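Local coordinates for protein probable enoyl-CoA hydratase/isomerase (Pseudomonas aeruginosa PAO1, PDB 5YLO) that probably acts as a Delta3,Delta2-enoyl-CoA isomerase of the crotonase family, shifting double bonds of unsaturated fatty acyl-CoAs on their way into beta-oxidation, at residues Leu7-Leu18 and Glu35-Ala43; Ala131-Tyr142 and Leu164-Ala173. One frame throughout, in Å; residues are numbered along the deposited sequence.

Two loops are closed one after the other along the chain, neither nesting nor crossing. From the N terminus, the hairpin of strands 7-12 and 15-20 comes first, and interaction 1 packs helix 31-46 back along it, closing the first half of a beta-alpha-beta unit that ends in strand 52-56. The large sheet gains strands 52-56, 103-107 and 124-128 before interaction 2 opens, and strand 184-186 after it. There residues 131-142 are met by residues 164-173 after a mostly helical excursion, adding strand 171-172 to the small sheet of strands 111-112 and 132-134. The centres of interactions 1 and 2 lie about 29 Å apart, on opposite sides of the chain's centre; interaction 2 alone touches a second subunit.

Interaction 1 (Leu7-Leu18 and Glu35-Ala43)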
loop_
_atom_site.group_PDB
_atom_site.type_symbol
_atom_site.label_atom_id
_atom_site.label_comp_id
_atom_site.label_asym_id
_atom_site.label_seq_id
_atom_site.Cartn_x
_atom_site.Cartn_y
_atom_site.Cartn_z
ATOM N N LEU A 7 -0.681 34.919 3.603
ATOM C CA LEU A 7 -1.220 33.767 4.309
ATOM C C LEU A 7 -1.953 34.273 5.541
ATOM O O LEU A 7 -1.340 34.897 6.413
ATOM C CB LEU A 7 -0.094 32.810 4.703
ATOM C CG LEU A 7 -0.457 31.375 5.063
ATOM C CD1 LEU A 7 -0.582 30.525 3.809
ATOM C CD2 LEU A 7 0.583 30.807 6.010
ATOM N N GLN A 8 -3.257 34.020 5.608
ATOM C CA GLN A 8 -4.057 34.428 6.755
ATOM C C GLN A 8 -3.935 33.368 7.840
ATOM O O GLN A 8 -4.239 32.193 7.606
ATOM C CB GLN A 8 -5.520 34.635 6.364
ATOM C CG GLN A 8 -6.296 35.506 7.350
ATOM C CD GLN A 8 -7.562 34.843 7.868
ATOM O OE1 GLN A 8 -7.865 33.699 7.529
ATOM N NE2 GLN A 8 -8.308 35.566 8.697
ATOM N N THR A 9 -3.495 33.780 9.025
ATOM C CA THR A 9 -3.212 32.864 10.119
ATOM C C THR A 9 -4.056 33.234 11.330
ATOM O O THR A 9 -4.118 34.406 11.712
ATOM C CB THR A 9 -1.728 32.899 10.486
ATOM O OG1 THR A 9 -0.942 32.505 9.352
ATOM C CG2 THR A 9 -1.453 31.963 11.645
ATOM N N ARG A 10 -4.697 32.233 11.930
ATOM C CA ARG A 10 -5.431 32.429 13.170
ATOM C C ARG A 10 -5.278 31.174 14.021
ATOM O O ARG A 10 -5.259 30.059 13.495
ATOM C CB ARG A 10 -6.913 32.751 12.903
ATOM C CG ARG A 10 -7.788 31.556 12.549
ATOM C CD ARG A 10 -8.876 31.919 11.543
ATOM N NE ARG A 10 -9.919 30.897 11.488
ATOM C CZ ARG A 10 -10.684 30.661 10.427
ATOM N NH1 ARG A 10 -10.520 31.366 9.316
ATOM N NH2 ARG A 10 -11.609 29.710 10.473
ATOM N N VAL A 11 -5.138 31.366 15.331
ATOM C CA VAL A 11 -4.927 30.271 16.275
ATOM C C VAL A 11 -6.035 30.332 17.318
ATOM O O VAL A 11 -6.111 31.291 18.097
ATOM C CB VAL A 11 -3.545 30.337 16.939
ATOM C CG1 VAL A 11 -3.389 29.199 17.936
ATOM C CG2 VAL A 11 -2.447 30.282 15.888
ATOM N N GLU A 12 -6.886 29.306 17.342
ATOM C CA GLU A 12 -8.034 29.244 18.239
ATOM C C GLU A 12 -8.039 27.900 18.950
ATOM O O GLU A 12 -8.121 26.854 18.298
ATOM C CB GLU A 12 -9.347 29.430 17.473
ATOM C CG GLU A 12 -9.374 30.604 16.510
ATOM C CD GLU A 12 -10.569 30.557 15.575
ATOM O OE1 GLU A 12 -10.513 31.193 14.503
ATOM O OE2 GLU A 12 -11.561 29.877 15.913
ATOM N N ALA A 13 -7.958 27.931 20.283
ATOM C CA ALA A 13 -8.128 26.739 21.119
ATOM C C ALA A 13 -7.139 25.635 20.752
ATOM O O ALA A 13 -7.491 24.455 20.690
ATOM C CB ALA A 13 -9.566 26.218 21.047
ATOM N N GLY A 14 -5.888 26.018 20.510
ATOM C CA GLY A 14 -4.867 25.050 20.169
ATOM C C GLY A 14 -4.851 24.608 18.725
ATOM O O GLY A 14 -4.085 23.700 18.382
ATOM N N ILE A 15 -5.670 25.213 17.870
ATOM C CA ILE A 15 -5.716 24.887 16.449
ATOM C C ILE A 15 -5.221 26.099 15.675
ATOM O O ILE A 15 -5.816 27.181 15.755
ATOM C CB ILE A 15 -7.130 24.489 15.998
ATOM C CG1 ILE A 15 -7.664 23.332 16.847
ATOM C CG2 ILE A 15 -7.130 24.107 14.526
ATOM C CD1 ILE A 15 -9.102 22.959 16.534
ATOM N N ALA A 16 -4.136 25.920 14.927
ATOM C CA ALA A 16 -3.585 26.968 14.077
ATOM C C ALA A 16 -4.146 26.807 12.669
ATOM O O ALA A 16 -3.892 25.794 12.008
ATOM C CB ALA A 16 -2.058 26.914 14.056
ATOM N N TRP A 17 -4.904 27.801 12.216
ATOM C CA TRP A 17 -5.498 27.794 10.887
ATOM C C TRP A 17 -4.596 28.574 9.939
ATOM O O TRP A 17 -4.387 29.777 10.124
ATOM C CB TRP A 17 -6.903 28.398 10.912
ATOM C CG TRP A 17 -7.868 27.660 11.791
ATOM C CD1 TRP A 17 -7.863 27.612 13.156
ATOM C CD2 TRP A 17 -8.994 26.877 11.369
ATOM N NE1 TRP A 17 -8.907 26.843 13.608
ATOM C CE2 TRP A 17 -9.617 26.380 12.531
ATOM C CE3 TRP A 17 -9.532 26.546 10.122
ATOM C CZ2 TRP A 17 -10.750 25.571 12.483
ATOM C CZ3 TRP A 17 -10.657 25.742 10.078
ATOM C CH2 TRP A 17 -11.254 25.265 11.250
ATOM N N LEU A 18 -4.060 27.887 8.936
ATOM C CA LEU A 18 -3.222 28.501 7.912
ATOM C C LEU A 18 -3.985 28.431 6.598
ATOM O O LEU A 18 -4.120 27.353 6.011
ATOM C CB LEU A 18 -1.871 27.797 7.806
ATOM C CG LEU A 18 -1.179 27.478 9.134
ATOM C CD1 LEU A 18 0.186 26.856 8.905
ATOM C CD2 LEU A 18 -1.064 28.721 9.996
ATOM N N GLU A 35 7.201 30.755 1.009
ATOM C CA GLU A 35 8.048 31.138 2.135
ATOM C C GLU A 35 7.229 31.468 3.379
ATOM O O GLU A 35 7.629 31.125 4.497
ATOM C CB GLU A 35 8.928 32.327 1.751
ATOM C CG GLU A 35 10.019 32.004 0.747
ATOM C CD GLU A 35 11.063 33.101 0.654
ATOM O OE1 GLU A 35 11.152 33.759 -0.404
ATOM O OE2 GLU A 35 11.791 33.312 1.646
ATOM N N ALA A 36 6.091 32.146 3.210
ATOM C CA ALA A 36 5.294 32.543 4.368
ATOM C C ALA A 36 4.770 31.322 5.114
ATOM O O ALA A 36 4.960 31.191 6.329
ATOM C CB ALA A 36 4.141 33.447 3.928
ATOM N N LEU A 37 4.103 30.417 4.395
ATOM C CA LEU A 37 3.673 29.154 4.989
ATOM C C LEU A 37 4.869 28.372 5.519
ATOM O O LEU A 37 4.781 27.700 6.553
ATOM C CB LEU A 37 2.901 28.347 3.941
ATOM C CG LEU A 37 2.164 27.055 4.292
ATOM C CD1 LEU A 37 1.294 27.245 5.514
ATOM C CD2 LEU A 37 1.322 26.601 3.103
ATOM N N HIS A 38 5.999 28.460 4.833
ATOM C CA HIS A 38 7.173 27.754 5.315
ATOM C C HIS A 38 7.636 28.280 6.666
ATOM O O HIS A 38 8.017 27.497 7.531
ATOM C CB HIS A 38 8.330 27.797 4.323
ATOM C CG HIS A 38 9.501 26.969 4.748
ATOM N ND1 HIS A 38 10.077 26.018 3.937
ATOM C CD2 HIS A 38 10.184 26.930 5.915
ATOM C CE1 HIS A 38 11.075 25.439 4.579
ATOM N NE2 HIS A 38 11.160 25.973 5.783
ATOM N N VAL A 39 7.609 29.598 6.862
ATOM C CA VAL A 39 8.063 30.122 8.149
ATOM C C VAL A 39 6.996 29.933 9.224
ATOM O O VAL A 39 7.315 29.642 10.383
ATOM C CB VAL A 39 8.478 31.599 8.009
ATOM C CG1 VAL A 39 8.956 32.156 9.343
ATOM C CG2 VAL A 39 9.563 31.744 6.958
ATOM N N ARG A 40 5.718 30.084 8.863
ATOM C CA ARG A 40 4.646 29.927 9.843
ATOM C C ARG A 40 4.565 28.492 10.351
ATOM O O ARG A 40 4.242 28.257 11.522
ATOM C CB ARG A 40 3.313 30.360 9.232
ATOM C CG ARG A 40 2.129 30.345 10.192
ATOM C CD ARG A 40 2.067 31.599 11.055
ATOM N NE ARG A 40 2.732 31.431 12.344
ATOM C CZ ARG A 40 2.134 30.985 13.446
ATOM N NH1 ARG A 40 2.818 30.871 14.574
ATOM N NH2 ARG A 40 0.852 30.651 13.426
ATOM N N LEU A 41 4.850 27.515 9.484
ATOM C CA LEU A 41 4.866 26.123 9.920
ATOM C C LEU A 41 5.935 25.890 10.980
ATOM O O LEU A 41 5.702 25.171 11.958
ATOM C CB LEU A 41 5.090 25.195 8.727
ATOM C CG LEU A 41 3.898 24.940 7.806
ATOM C CD1 LEU A 41 4.326 24.097 6.620
ATOM C CD2 LEU A 41 2.768 24.264 8.564
ATOM N N ASP A 42 7.115 26.488 10.799
ATOM C CA ASP A 42 8.170 26.358 11.798
ATOM C C ASP A 42 7.744 26.967 13.126
ATOM O O ASP A 42 8.100 26.456 14.196
ATOM C CB ASP A 42 9.456 27.011 11.290
ATOM C CG ASP A 42 10.578 26.959 12.309
ATOM O OD1 ASP A 42 11.205 25.888 12.448
ATOM O OD2 ASP A 42 10.837 27.991 12.966
ATOM N N ALA A 43 6.972 28.054 13.081
ATOM C CA ALA A 43 6.477 28.651 14.315
ATOM C C ALA A 43 5.470 27.738 15.004
ATOM O O ALA A 43 5.406 27.697 16.238
ATOM C CB ALA A 43 5.860 30.019 14.025
#
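L7 meets L37 of the helix through its branched end, CD2 lying 3.7 Å from L37 CD1. With CG anti to the backbone N (chi1 -162°), the leucine turns its methyls to the helix, while its CB stands near A36 CB at 4.4 Å, where a small residue lets strand and helix come close. T9, next on this face, sets its methyl CG2 at the edge of the R40 guanidinium, 3.2 Å from NH2, and its OG1 beside the arginine methylenes. V11 follows at the same edge, with CG2 4.1 Å from R40 NH2. Strand 7-12 is the outermost of the large sheet, paired in a hairpin with strand 15-20 through a type I' turn from E12 to I15. G14 takes backbone angles (81°, 6°) that suit a residue without a side chain. Strand 15-20, helix 31-46 and strand 52-56 form a beta-alpha-beta unit, and L18 is where this hairpin strand grips the helix. Its CD1 touches L37 CD1 at 3.6 Å and L41 CD2 at 3.7 Å, whereas CD2 meets the R40 chain at CG. Bends at chi2 and chi3 lay the rest of that chain beside T9 and V11; these three residues keep some exposure, while the four leucines are buried.

Interaction 2 (Ala131-Tyr142 and Leu164-Ala173); sequences ARFKAGYTGMAY and LLFLDEAWSA
The small antiparallel pairing of strands 132-134 and 171-172 anchors this contact, with F133 and W171 as its hydrogen-bonded pair. F133 N gives its proton to W171 O at 2.9 Å, and W171 N returns one to F133 O at the same length, both in the carbonyl plane. W171 O also lies at the edge of the F133 ring. Beside the pair, A170 is small enough to fit between two long chains: its CB touches K134 CG at 3.6 Å and lies over one face of the R132 guanidinium, offset toward the rim. Strand 111-112 completes this three-stranded sheet, a side element of the crotonase fold. Farther on, A135 CB packs against L164 CG and L165 CD2, both at 3.9 Å, and a water that accepts from A135 N lies close to E169 O. G136, with positive phi and no side chain, brings its CA close to L165 O, the carbonyl that accepts a nearly straight bond from Y137 N (2.8 Å, 169°) at the end of helix 158-166. With CG anti to its N (chi1 -177°), Y137 presents the CD2 edge of its ring to F166 O at 3.4 Å. D168 CB lies 3.8 Å from Y137 CD2 and also touches T138 O, while D168 CA makes a C-H...O contact to Y137 O (3.2 Å). The backbone C of G136 sits over the centre of one face of the Y142 ring, whose OH bonds T213 of the second subunit.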
loop_
_atom_site.group_PDB
_atom_site.type_symbol
_atom_site.label_atom_id
_atom_site.label_comp_id
_atom_site.label_asym_id
_atom_site.label_seq_id
_atom_site.Cartn_x
_atom_site.Cartn_y
_atom_site.Cartn_z
ATOM N N ALA A 131 -14.843 19.885 -4.501
ATOM C CA ALA A 131 -13.409 19.792 -4.742
ATOM C C ALA A 131 -13.109 18.878 -5.925
ATOM O O ALA A 131 -13.747 17.838 -6.112
ATOM C CB ALA A 131 -12.694 19.286 -3.491
ATOM N N ARG A 132 -12.132 19.286 -6.734
ATOM C CA ARG A 132 -11.682 18.530 -7.894
ATOM C C ARG A 132 -10.164 18.417 -7.844
ATOM O O ARG A 132 -9.479 19.300 -7.325
ATOM C CB ARG A 132 -12.129 19.200 -9.200
ATOM C CG ARG A 132 -13.620 19.507 -9.254
ATOM C CD ARG A 132 -14.334 18.588 -10.226
ATOM N NE ARG A 132 -13.918 18.847 -11.600
ATOM C CZ ARG A 132 -14.210 18.065 -12.632
ATOM N NH1 ARG A 132 -13.786 18.384 -13.846
ATOM N NH2 ARG A 132 -14.919 16.959 -12.449
ATOM N N PHE A 133 -9.636 17.322 -8.386
ATOM C CA PHE A 133 -8.217 17.016 -8.245
ATOM C C PHE A 133 -7.593 16.750 -9.606
ATOM O O PHE A 133 -8.118 15.956 -10.391
ATOM C CB PHE A 133 -8.014 15.816 -7.317
ATOM C CG PHE A 133 -8.469 16.065 -5.908
ATOM C CD1 PHE A 133 -9.788 15.846 -5.540
ATOM C CD2 PHE A 133 -7.580 16.532 -4.953
ATOM C CE1 PHE A 133 -10.209 16.082 -4.241
ATOM C CE2 PHE A 133 -7.993 16.768 -3.654
ATOM C CZ PHE A 133 -9.310 16.543 -3.297
ATOM N N LYS A 134 -6.464 17.406 -9.870
ATOM C CA LYS A 134 -5.729 17.267 -11.120
ATOM C C LYS A 134 -4.254 17.047 -10.819
ATOM O O LYS A 134 -3.709 17.636 -9.880
ATOM C CB LYS A 134 -5.897 18.510 -12.008
ATOM C CG LYS A 134 -7.106 18.485 -12.932
ATOM C CD LYS A 134 -7.203 19.784 -13.719
ATOM C CE LYS A 134 -7.967 19.608 -15.020
ATOM N NZ LYS A 134 -7.990 20.880 -15.798
ATOM N N ALA A 135 -3.609 16.206 -11.624
ATOM C CA ALA A 135 -2.197 15.907 -11.434
ATOM C C ALA A 135 -1.584 15.484 -12.758
ATOM O O ALA A 135 -2.250 14.879 -13.602
ATOM C CB ALA A 135 -1.982 14.801 -10.398
ATOM N N GLY A 136 -0.307 15.792 -12.923
ATOM C CA GLY A 136 0.414 15.328 -14.093
ATOM C C GLY A 136 -0.116 15.979 -15.348
ATOM O O GLY A 136 -0.124 17.207 -15.479
ATOM N N TYR A 137 -0.582 15.157 -16.285
ATOM C CA TYR A 137 -1.117 15.661 -17.544
ATOM C C TYR A 137 -2.465 16.336 -17.309
ATOM O O TYR A 137 -3.391 15.716 -16.780
ATOM C CB TYR A 137 -1.246 14.510 -18.539
ATOM C CG TYR A 137 -1.726 14.899 -19.923
ATOM C CD1 TYR A 137 -1.230 16.025 -20.567
ATOM C CD2 TYR A 137 -2.656 14.116 -20.600
ATOM C CE1 TYR A 137 -1.662 16.372 -21.836
ATOM C CE2 TYR A 137 -3.092 14.454 -21.867
ATOM C CZ TYR A 137 -2.591 15.582 -22.481
ATOM O OH TYR A 137 -3.022 15.923 -23.744
ATOM N N THR A 138 -2.572 17.609 -17.699
ATOM C CA THR A 138 -3.813 18.363 -17.567
ATOM C C THR A 138 -4.591 18.460 -18.875
ATOM O O THR A 138 -5.805 18.698 -18.847
ATOM C CB THR A 138 -3.512 19.774 -17.037
ATOM O OG1 THR A 138 -2.752 19.669 -15.829
ATOM C CG2 THR A 138 -4.793 20.540 -16.736
ATOM N N GLY A 139 -3.937 18.239 -20.009
ATOM C CA GLY A 139 -4.578 18.391 -21.294
ATOM C C GLY A 139 -3.908 19.520 -22.038
ATOM O O GLY A 139 -3.684 19.454 -23.252
ATOM N N MET A 140 -3.564 20.566 -21.287
ATOM C CA MET A 140 -2.860 21.722 -21.813
ATOM C C MET A 140 -1.495 21.946 -21.177
ATOM O O MET A 140 -0.703 22.724 -21.721
ATOM C CB MET A 140 -3.714 22.986 -21.634
ATOM C CG MET A 140 -5.104 22.860 -22.236
ATOM S SD MET A 140 -5.073 22.542 -24.014
ATOM C CE MET A 140 -6.717 21.874 -24.268
ATOM N N ALA A 141 -1.196 21.290 -20.057
ATOM C CA ALA A 141 0.088 21.438 -19.388
ATOM C C ALA A 141 0.373 20.178 -18.582
ATOM O O ALA A 141 -0.476 19.293 -18.449
ATOM C CB ALA A 141 0.114 22.677 -18.487
ATOM N N TYR A 142 1.590 20.108 -18.042
ATOM C CA TYR A 142 2.033 18.982 -17.226
ATOM C C TYR A 142 2.633 19.522 -15.937
ATOM O O TYR A 142 3.635 20.245 -15.971
ATOM C CB TYR A 142 3.051 18.121 -17.980
ATOM C CG TYR A 142 3.164 16.710 -17.453
ATOM C CD1 TYR A 142 3.957 16.421 -16.349
ATOM C CD2 TYR A 142 2.477 15.667 -18.059
ATOM C CE1 TYR A 142 4.061 15.134 -15.864
ATOM C CE2 TYR A 142 2.576 14.375 -17.581
ATOM C CZ TYR A 142 3.370 14.115 -16.484
ATOM O OH TYR A 142 3.471 12.831 -16.004
ATOM N N LEU A 164 -4.401 8.878 -12.643
ATOM C CA LEU A 164 -4.543 10.296 -12.333
ATOM C C LEU A 164 -3.447 11.124 -12.994
ATOM O O LEU A 164 -3.696 12.249 -13.442
ATOM C CB LEU A 164 -4.531 10.497 -10.819
ATOM C CG LEU A 164 -4.672 11.938 -10.329
ATOM C CD1 LEU A 164 -5.938 12.560 -10.895
ATOM C CD2 LEU A 164 -4.676 11.986 -8.808
ATOM N N LEU A 165 -2.230 10.586 -13.065
ATOM C CA LEU A 165 -1.121 11.345 -13.632
ATOM C C LEU A 165 -1.140 11.335 -15.157
ATOM O O LEU A 165 -0.896 12.372 -15.786
ATOM C CB LEU A 165 0.209 10.798 -13.113
ATOM C CG LEU A 165 0.584 11.177 -11.679
ATOM C CD1 LEU A 165 1.669 10.254 -11.140
ATOM C CD2 LEU A 165 1.036 12.629 -11.613
ATOM N N PHE A 166 -1.425 10.188 -15.773
ATOM C CA PHE A 166 -1.308 10.080 -17.223
ATOM C C PHE A 166 -2.558 10.538 -17.959
ATOM O O PHE A 166 -2.450 11.058 -19.076
ATOM C CB PHE A 166 -0.975 8.639 -17.626
ATOM C CG PHE A 166 0.367 8.163 -17.135
ATOM C CD1 PHE A 166 1.299 9.058 -16.632
ATOM C CD2 PHE A 166 0.700 6.819 -17.186
ATOM C CE1 PHE A 166 2.531 8.621 -16.183
ATOM C CE2 PHE A 166 1.932 6.376 -16.739
ATOM C CZ PHE A 166 2.848 7.278 -16.236
ATOM N N LEU A 167 -3.738 10.363 -17.374
ATOM C CA LEU A 167 -4.955 10.881 -17.977
ATOM C C LEU A 167 -5.167 12.332 -17.569
ATOM O O LEU A 167 -4.785 12.756 -16.475
ATOM C CB LEU A 167 -6.165 10.045 -17.565
ATOM C CG LEU A 167 -6.068 8.550 -17.857
ATOM C CD1 LEU A 167 -7.373 7.863 -17.500
ATOM C CD2 LEU A 167 -5.710 8.320 -19.315
ATOM N N ASP A 168 -5.794 13.098 -18.457
ATOM C CA ASP A 168 -5.988 14.518 -18.205
ATOM C C ASP A 168 -7.239 14.823 -17.389
ATOM O O ASP A 168 -7.442 15.982 -17.012
ATOM C CB ASP A 168 -6.053 15.287 -19.524
ATOM C CG ASP A 168 -7.469 15.444 -20.025
ATOM O OD1 ASP A 168 -8.018 14.460 -20.562
ATOM O OD2 ASP A 168 -8.031 16.547 -19.872
ATOM N N GLU A 169 -8.076 13.829 -17.106
ATOM C CA GLU A 169 -9.333 14.095 -16.422
ATOM C C GLU A 169 -9.094 14.384 -14.946
ATOM O O GLU A 169 -8.175 13.841 -14.328
ATOM C CB GLU A 169 -10.287 12.911 -16.581
ATOM C CG GLU A 169 -9.827 11.643 -15.877
ATOM C CD GLU A 169 -10.638 10.425 -16.268
ATOM O OE1 GLU A 169 -11.445 10.523 -17.215
ATOM O OE2 GLU A 169 -10.465 9.366 -15.627
ATOM N N ALA A 170 -9.923 15.258 -14.386
ATOM C CA ALA A 170 -9.884 15.516 -12.957
ATOM C C ALA A 170 -10.738 14.492 -12.216
ATOM O O ALA A 170 -11.667 13.899 -12.770
ATOM C CB ALA A 170 -10.370 16.932 -12.647
ATOM N N TRP A 171 -10.405 14.282 -10.946
ATOM C CA TRP A 171 -11.164 13.395 -10.078
ATOM C C TRP A 171 -12.090 14.205 -9.182
ATOM O O TRP A 171 -11.714 15.265 -8.673
ATOM C CB TRP A 171 -10.240 12.533 -9.218
ATOM C CG TRP A 171 -9.535 11.460 -9.980
ATOM C CD1 TRP A 171 -9.462 11.329 -11.336
ATOM C CD2 TRP A 171 -8.806 10.358 -9.431
ATOM N NE1 TRP A 171 -8.728 10.215 -11.665
ATOM C CE2 TRP A 171 -8.314 9.601 -10.511
ATOM C CE3 TRP A 171 -8.521 9.939 -8.127
ATOM C CZ2 TRP A 171 -7.553 8.449 -10.329
ATOM C CZ3 TRP A 171 -7.764 8.796 -7.948
ATOM C CH2 TRP A 171 -7.288 8.064 -9.043
ATOM N N SER A 172 -13.307 13.701 -8.997
ATOM C CA SER A 172 -14.256 14.324 -8.093
ATOM C C SER A 172 -13.913 13.972 -6.649
ATOM O O SER A 172 -13.083 13.103 -6.369
ATOM C CB SER A 172 -15.680 13.885 -8.422
ATOM O OG SER A 172 -15.873 12.517 -8.106
ATOM N N ALA A 173 -14.570 14.667 -5.718
ATOM C CA ALA A 173 -14.367 14.369 -4.305
ATOM C C ALA A 173 -14.828 12.956 -3.974
ATOM O O ALA A 173 -14.220 12.274 -3.142
ATOM C CB ALA A 173 -15.100 15.393 -3.440
HETATM O O HOH W 1 -12.091 16.401 -15.925
HETATM O O HOH W 2 -5.693 14.821 -13.769
#